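Local coordinates for protein cellobiose 2-epimerase (Spirochaeta thermophila DSM 6192, PDB 5ZIG) that probably catalyses the reversible epimerization of cellobiose to 4-O-beta-D-glucopyranosyl-D-mannose, at residues A141-E153 and Y201-V213. Numbering follows the deposited sequence.
Sequences ALTLAWETFDLLE and YSTLFRTTKEPRV
F149 is the central bump of this contact: its ring drops as a knob into a hole walled by Y201, L204, R212 and V213. Its CG lies anti to the backbone N (chi1 175°), which sends the flat ring out from helix 139-156 toward the other segment. There its edge meets the face of Y201 in a T-shaped stack, centroids 5.0 Å apart and planes at 64°. Y201 is long enough to span the gap to the other helix; its hydroxyl donates to E153 OE2 (2.8 Å from OH) on the anti lone pair of that oxygen. Y164 also bonds to OE2, so two tyrosine hydroxyls grip this buried carboxylate oxygen, which may help to stabilise its charge.

The second bump is L204, whose CD2 fits the corner where the W146 and F149 rings meet: it lies over the six-membered ring of W146 in a CH-pi contact, 4.1 Å from its centroid, and 3.9 Å from F149 CD1. The broad indole offers L204 a face while its edge fills the turn between helix 191-208 and helix 211-228, where CH2 meets E210 CB at 3.4 Å and V213 CG2 at 3.5 Å. Branched L142 continues the apolar seam, CD1 touching T208 CG2. E210 suits the turn because its carboxylate caps helix 211-228, accepting from R212 N. On the more exposed side, the rim of the F149 ring comes under one face of the R212 guanidinium, the planes well tilted; R212 also reaches D150 in a long salt bridge, while a water joins its NH2 to E153 OE1.

Segments 141-153 and 201-208 run roughly antiparallel (133° between axes), their helices neighbours in the family's (alpha/alpha)6 barrel. Helix 119-136 touches both L142 and T203, and helix 251-269 borders S202 and R206.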
loop_
_atom_site.group_PDB
_atom_site.type_symbol
_atom_site.label_atom_id
_atom_site.label_comp_id
_atom_site.label_asym_id
_atom_site.label_seq_id
_atom_site.Cartn_x
_atom_site.Cartn_y
_atom_site.Cartn_z
ATOM N N ALA A 141 15.042 13.772 -6.995
ATOM C CA ALA A 141 13.943 13.011 -6.402
ATOM C C ALA A 141 14.242 12.629 -4.955
ATOM O O ALA A 141 13.345 12.661 -4.104
ATOM C CB ALA A 141 13.654 11.750 -7.227
ATOM N N LEU A 142 15.488 12.231 -4.661
ATOM C CA LEU A 142 15.835 11.900 -3.280
ATOM C C LEU A 142 15.853 13.149 -2.401
ATOM O O LEU A 142 15.409 13.109 -1.248
ATOM C CB LEU A 142 17.184 11.171 -3.218
ATOM C CG LEU A 142 17.514 10.470 -1.886
ATOM C CD1 LEU A 142 16.595 9.276 -1.653
ATOM C CD2 LEU A 142 18.967 10.038 -1.842
ATOM N N THR A 143 16.339 14.272 -2.926
ATOM C CA THR A 143 16.295 15.502 -2.136
ATOM C C THR A 143 14.857 15.878 -1.790
ATOM O O THR A 143 14.566 16.277 -0.653
ATOM C CB THR A 143 17.009 16.623 -2.885
ATOM O OG1 THR A 143 18.397 16.277 -2.998
ATOM C CG2 THR A 143 16.890 17.937 -2.128
ATOM N N LEU A 144 13.930 15.689 -2.737
ATOM C CA LEU A 144 12.531 15.985 -2.452
ATOM C C LEU A 144 11.952 15.019 -1.425
ATOM O O LEU A 144 11.167 15.423 -0.559
ATOM C CB LEU A 144 11.719 15.966 -3.744
ATOM C CG LEU A 144 11.825 17.299 -4.488
ATOM C CD1 LEU A 144 11.398 17.152 -5.933
ATOM C CD2 LEU A 144 10.957 18.320 -3.785
ATOM N N ALA A 145 12.303 13.743 -1.503
ATOM C CA ALA A 145 11.833 12.824 -0.472
ATOM C C ALA A 145 12.338 13.260 0.901
ATOM O O ALA A 145 11.621 13.150 1.900
ATOM C CB ALA A 145 12.271 11.396 -0.798
ATOM N N TRP A 146 13.554 13.806 0.954
ATOM C CA TRP A 146 14.138 14.222 2.231
ATOM C C TRP A 146 13.456 15.466 2.777
ATOM O O TRP A 146 13.232 15.578 3.993
ATOM C CB TRP A 146 15.630 14.477 2.058
ATOM C CG TRP A 146 16.476 13.265 2.207
ATOM C CD1 TRP A 146 17.401 12.796 1.317
ATOM C CD2 TRP A 146 16.482 12.351 3.309
ATOM N NE1 TRP A 146 17.993 11.652 1.803
ATOM C CE2 TRP A 146 17.442 11.357 3.023
ATOM C CE3 TRP A 146 15.772 12.275 4.512
ATOM C CZ2 TRP A 146 17.708 10.320 3.893
ATOM C CZ3 TRP A 146 16.044 11.243 5.370
ATOM C CH2 TRP A 146 17.000 10.279 5.057
ATOM N N GLU A 147 13.143 16.421 1.893
ATOM C CA GLU A 147 12.371 17.590 2.296
ATOM C C GLU A 147 11.025 17.182 2.880
ATOM O O GLU A 147 10.583 17.727 3.897
ATOM C CB GLU A 147 12.169 18.512 1.090
ATOM C CG GLU A 147 11.622 19.911 1.424
ATOM C CD GLU A 147 11.309 20.729 0.182
ATOM O OE1 GLU A 147 10.521 20.281 -0.683
ATOM O OE2 GLU A 147 11.875 21.825 0.054
ATOM N N THR A 148 10.354 16.216 2.252
ATOM C CA THR A 148 9.024 15.831 2.705
ATOM C C THR A 148 9.088 15.081 4.036
ATOM O O THR A 148 8.300 15.364 4.949
ATOM C CB THR A 148 8.343 14.984 1.610
ATOM O OG1 THR A 148 8.545 15.607 0.326
ATOM C CG2 THR A 148 6.859 14.839 1.871
ATOM N N PHE A 149 10.009 14.106 4.141
ATOM C CA PHE A 149 10.340 13.485 5.431
ATOM C C PHE A 149 10.525 14.540 6.520
ATOM O O PHE A 149 9.939 14.449 7.606
ATOM C CB PHE A 149 11.623 12.661 5.280
ATOM C CG PHE A 149 12.141 12.053 6.573
ATOM C CD1 PHE A 149 11.554 10.911 7.119
ATOM C CD2 PHE A 149 13.198 12.639 7.247
ATOM C CE1 PHE A 149 12.047 10.337 8.299
ATOM C CE2 PHE A 149 13.689 12.077 8.438
ATOM C CZ PHE A 149 13.113 10.920 8.957
ATOM N N ASP A 150 11.331 15.566 6.237
ATOM C CA ASP A 150 11.574 16.591 7.252
ATOM C C ASP A 150 10.277 17.256 7.679
ATOM O O ASP A 150 10.106 17.580 8.860
ATOM C CB ASP A 150 12.578 17.625 6.739
ATOM C CG ASP A 150 14.007 17.146 6.878
ATOM O OD1 ASP A 150 14.218 16.174 7.637
ATOM O OD2 ASP A 150 14.912 17.721 6.231
ATOM N N LEU A 151 9.333 17.434 6.743
ATOM C CA LEU A 151 8.059 18.058 7.102
ATOM C C LEU A 151 7.227 17.127 7.965
ATOM O O LEU A 151 6.610 17.559 8.951
ATOM C CB LEU A 151 7.270 18.433 5.850
ATOM C CG LEU A 151 7.667 19.668 5.043
ATOM C CD1 LEU A 151 6.858 19.687 3.753
ATOM C CD2 LEU A 151 7.452 20.949 5.853
ATOM N N LEU A 152 7.147 15.853 7.556
ATOM C CA LEU A 152 6.459 14.839 8.338
ATOM C C LEU A 152 6.970 14.792 9.777
ATOM O O LEU A 152 6.184 14.634 10.720
ATOM C CB LEU A 152 6.619 13.476 7.662
ATOM C CG LEU A 152 5.672 13.065 6.533
ATOM C CD1 LEU A 152 5.257 14.240 5.643
ATOM C CD2 LEU A 152 6.302 11.961 5.695
ATOM N N GLU A 153 8.287 14.917 9.967
ATOM C CA GLU A 153 8.818 14.891 11.318
ATOM C C GLU A 153 8.647 16.253 11.984
ATOM O O GLU A 153 8.163 16.341 13.117
ATOM C CB GLU A 153 10.290 14.459 11.303
ATOM C CG GLU A 153 10.524 13.059 10.706
ATOM C CD GLU A 153 9.828 11.969 11.486
ATOM O OE1 GLU A 153 10.139 11.787 12.689
ATOM O OE2 GLU A 153 8.949 11.301 10.887
ATOM N N TYR A 201 8.872 4.855 5.206
ATOM C CA TYR A 201 10.141 5.021 5.915
ATOM C C TYR A 201 11.017 3.786 5.773
ATOM O O TYR A 201 12.228 3.913 5.564
ATOM C CB TYR A 201 9.894 5.338 7.386
ATOM C CG TYR A 201 9.426 6.764 7.636
ATOM C CD1 TYR A 201 9.119 7.615 6.576
ATOM C CD2 TYR A 201 9.308 7.259 8.921
ATOM C CE1 TYR A 201 8.692 8.923 6.800
ATOM C CE2 TYR A 201 8.865 8.587 9.164
ATOM C CZ TYR A 201 8.573 9.407 8.094
ATOM O OH TYR A 201 8.156 10.718 8.306
ATOM N N SER A 202 10.430 2.588 5.894
ATOM C CA SER A 202 11.184 1.363 5.605
ATOM C C SER A 202 11.939 1.484 4.286
ATOM O O SER A 202 13.134 1.172 4.208
ATOM C CB SER A 202 10.258 0.141 5.578
ATOM O OG SER A 202 9.759 -0.170 6.874
ATOM N N THR A 203 11.268 1.988 3.249
ATOM C CA THR A 203 11.875 2.107 1.926
ATOM C C THR A 203 12.876 3.266 1.863
ATOM O O THR A 203 13.929 3.143 1.221
ATOM C CB THR A 203 10.757 2.241 0.866
ATOM O OG1 THR A 203 10.109 0.973 0.694
ATOM C CG2 THR A 203 11.293 2.699 -0.497
ATOM N N LEU A 204 12.581 4.396 2.519
ATOM C CA LEU A 204 13.567 5.478 2.579
ATOM C C LEU A 204 14.811 5.026 3.338
ATOM O O LEU A 204 15.939 5.342 2.942
ATOM C CB LEU A 204 12.950 6.737 3.214
ATOM C CG LEU A 204 13.848 7.986 3.293
ATOM C CD1 LEU A 204 14.284 8.456 1.896
ATOM C CD2 LEU A 204 13.216 9.128 4.093
ATOM N N PHE A 205 14.625 4.240 4.398
ATOM C CA PHE A 205 15.768 3.695 5.134
ATOM C C PHE A 205 16.529 2.653 4.315
ATOM O O PHE A 205 17.765 2.616 4.346
ATOM C CB PHE A 205 15.305 3.085 6.457
ATOM C CG PHE A 205 16.419 2.489 7.277
ATOM C CD1 PHE A 205 17.302 3.302 7.965
ATOM C CD2 PHE A 205 16.581 1.109 7.353
ATOM C CE1 PHE A 205 18.321 2.758 8.717
ATOM C CE2 PHE A 205 17.594 0.555 8.100
ATOM C CZ PHE A 205 18.467 1.378 8.785
ATOM N N ARG A 206 15.811 1.781 3.601
ATOM C CA ARG A 206 16.490 0.841 2.715
ATOM C C ARG A 206 17.332 1.577 1.686
ATOM O O ARG A 206 18.452 1.162 1.369
ATOM C CB ARG A 206 15.480 -0.065 2.010
ATOM C CG ARG A 206 16.158 -0.999 1.001
ATOM C CD ARG A 206 15.156 -1.951 0.300
ATOM N NE ARG A 206 14.848 -3.089 1.151
ATOM C CZ ARG A 206 13.736 -3.222 1.856
ATOM N NH1 ARG A 206 12.798 -2.282 1.804
ATOM N NH2 ARG A 206 13.558 -4.305 2.606
ATOM N N THR A 207 16.810 2.682 1.152
ATOM C CA THR A 207 17.486 3.427 0.096
ATOM C C THR A 207 18.698 4.200 0.629
ATOM O O THR A 207 19.689 4.359 -0.090
ATOM C CB THR A 207 16.475 4.388 -0.570
ATOM O OG1 THR A 207 15.259 3.680 -0.901
ATOM C CG2 THR A 207 17.050 5.070 -1.823
ATOM N N THR A 208 18.659 4.668 1.884
ATOM C CA THR A 208 19.678 5.591 2.385
ATOM C C THR A 208 20.392 5.157 3.664
ATOM O O THR A 208 21.483 5.668 3.929
ATOM C CB THR A 208 19.072 6.983 2.657
ATOM O OG1 THR A 208 18.156 6.888 3.756
ATOM C CG2 THR A 208 18.346 7.541 1.441
ATOM N N LYS A 209 19.804 4.284 4.482
ATOM C CA LYS A 209 20.407 3.858 5.748
ATOM C C LYS A 209 20.667 5.041 6.673
ATOM O O LYS A 209 21.580 5.012 7.508
ATOM C CB LYS A 209 21.703 3.066 5.521
ATOM C CG LYS A 209 21.496 1.579 5.259
ATOM C CD LYS A 209 21.059 1.317 3.828
ATOM C CE LYS A 209 22.010 1.978 2.826
ATOM N NZ LYS A 209 21.673 1.674 1.396
ATOM N N GLU A 210 19.878 6.092 6.518
ATOM C CA GLU A 210 20.017 7.241 7.388
ATOM C C GLU A 210 19.431 6.874 8.748
ATOM O O GLU A 210 18.299 6.377 8.813
ATOM C CB GLU A 210 19.338 8.459 6.764
ATOM C CG GLU A 210 19.226 9.702 7.657
ATOM C CD GLU A 210 20.542 10.108 8.299
ATOM O OE1 GLU A 210 21.549 10.262 7.564
ATOM O OE2 GLU A 210 20.557 10.270 9.541
ATOM N N PRO A 211 20.199 6.998 9.835
ATOM C CA PRO A 211 19.688 6.583 11.155
ATOM C C PRO A 211 18.458 7.359 11.628
ATOM O O PRO A 211 17.705 6.845 12.471
ATOM C CB PRO A 211 20.890 6.823 12.088
ATOM C CG PRO A 211 22.086 6.719 11.194
ATOM C CD PRO A 211 21.644 7.287 9.861
ATOM N N ARG A 212 18.232 8.577 11.134
ATOM C CA ARG A 212 17.055 9.323 11.574
ATOM C C ARG A 212 15.779 8.651 11.080
ATOM O O ARG A 212 14.765 8.624 11.784
ATOM C CB ARG A 212 17.136 10.774 11.100
ATOM C CG ARG A 212 18.246 11.562 11.778
ATOM C CD ARG A 212 17.912 13.035 11.916
ATOM N NE ARG A 212 16.490 13.259 12.167
ATOM C CZ ARG A 212 15.639 13.760 11.274
ATOM N NH1 ARG A 212 16.064 14.089 10.059
ATOM N NH2 ARG A 212 14.361 13.928 11.594
ATOM N N VAL A 213 15.823 8.063 9.892
ATOM C CA VAL A 213 14.692 7.261 9.443
ATOM C C VAL A 213 14.496 6.060 10.358
ATOM O O VAL A 213 13.367 5.756 10.767
ATOM C CB VAL A 213 14.877 6.834 7.980
ATOM C CG1 VAL A 213 13.496 6.463 7.359
ATOM C CG2 VAL A 213 15.521 7.949 7.227
HETATM O O HOH W 1 12.596 12.394 13.734
#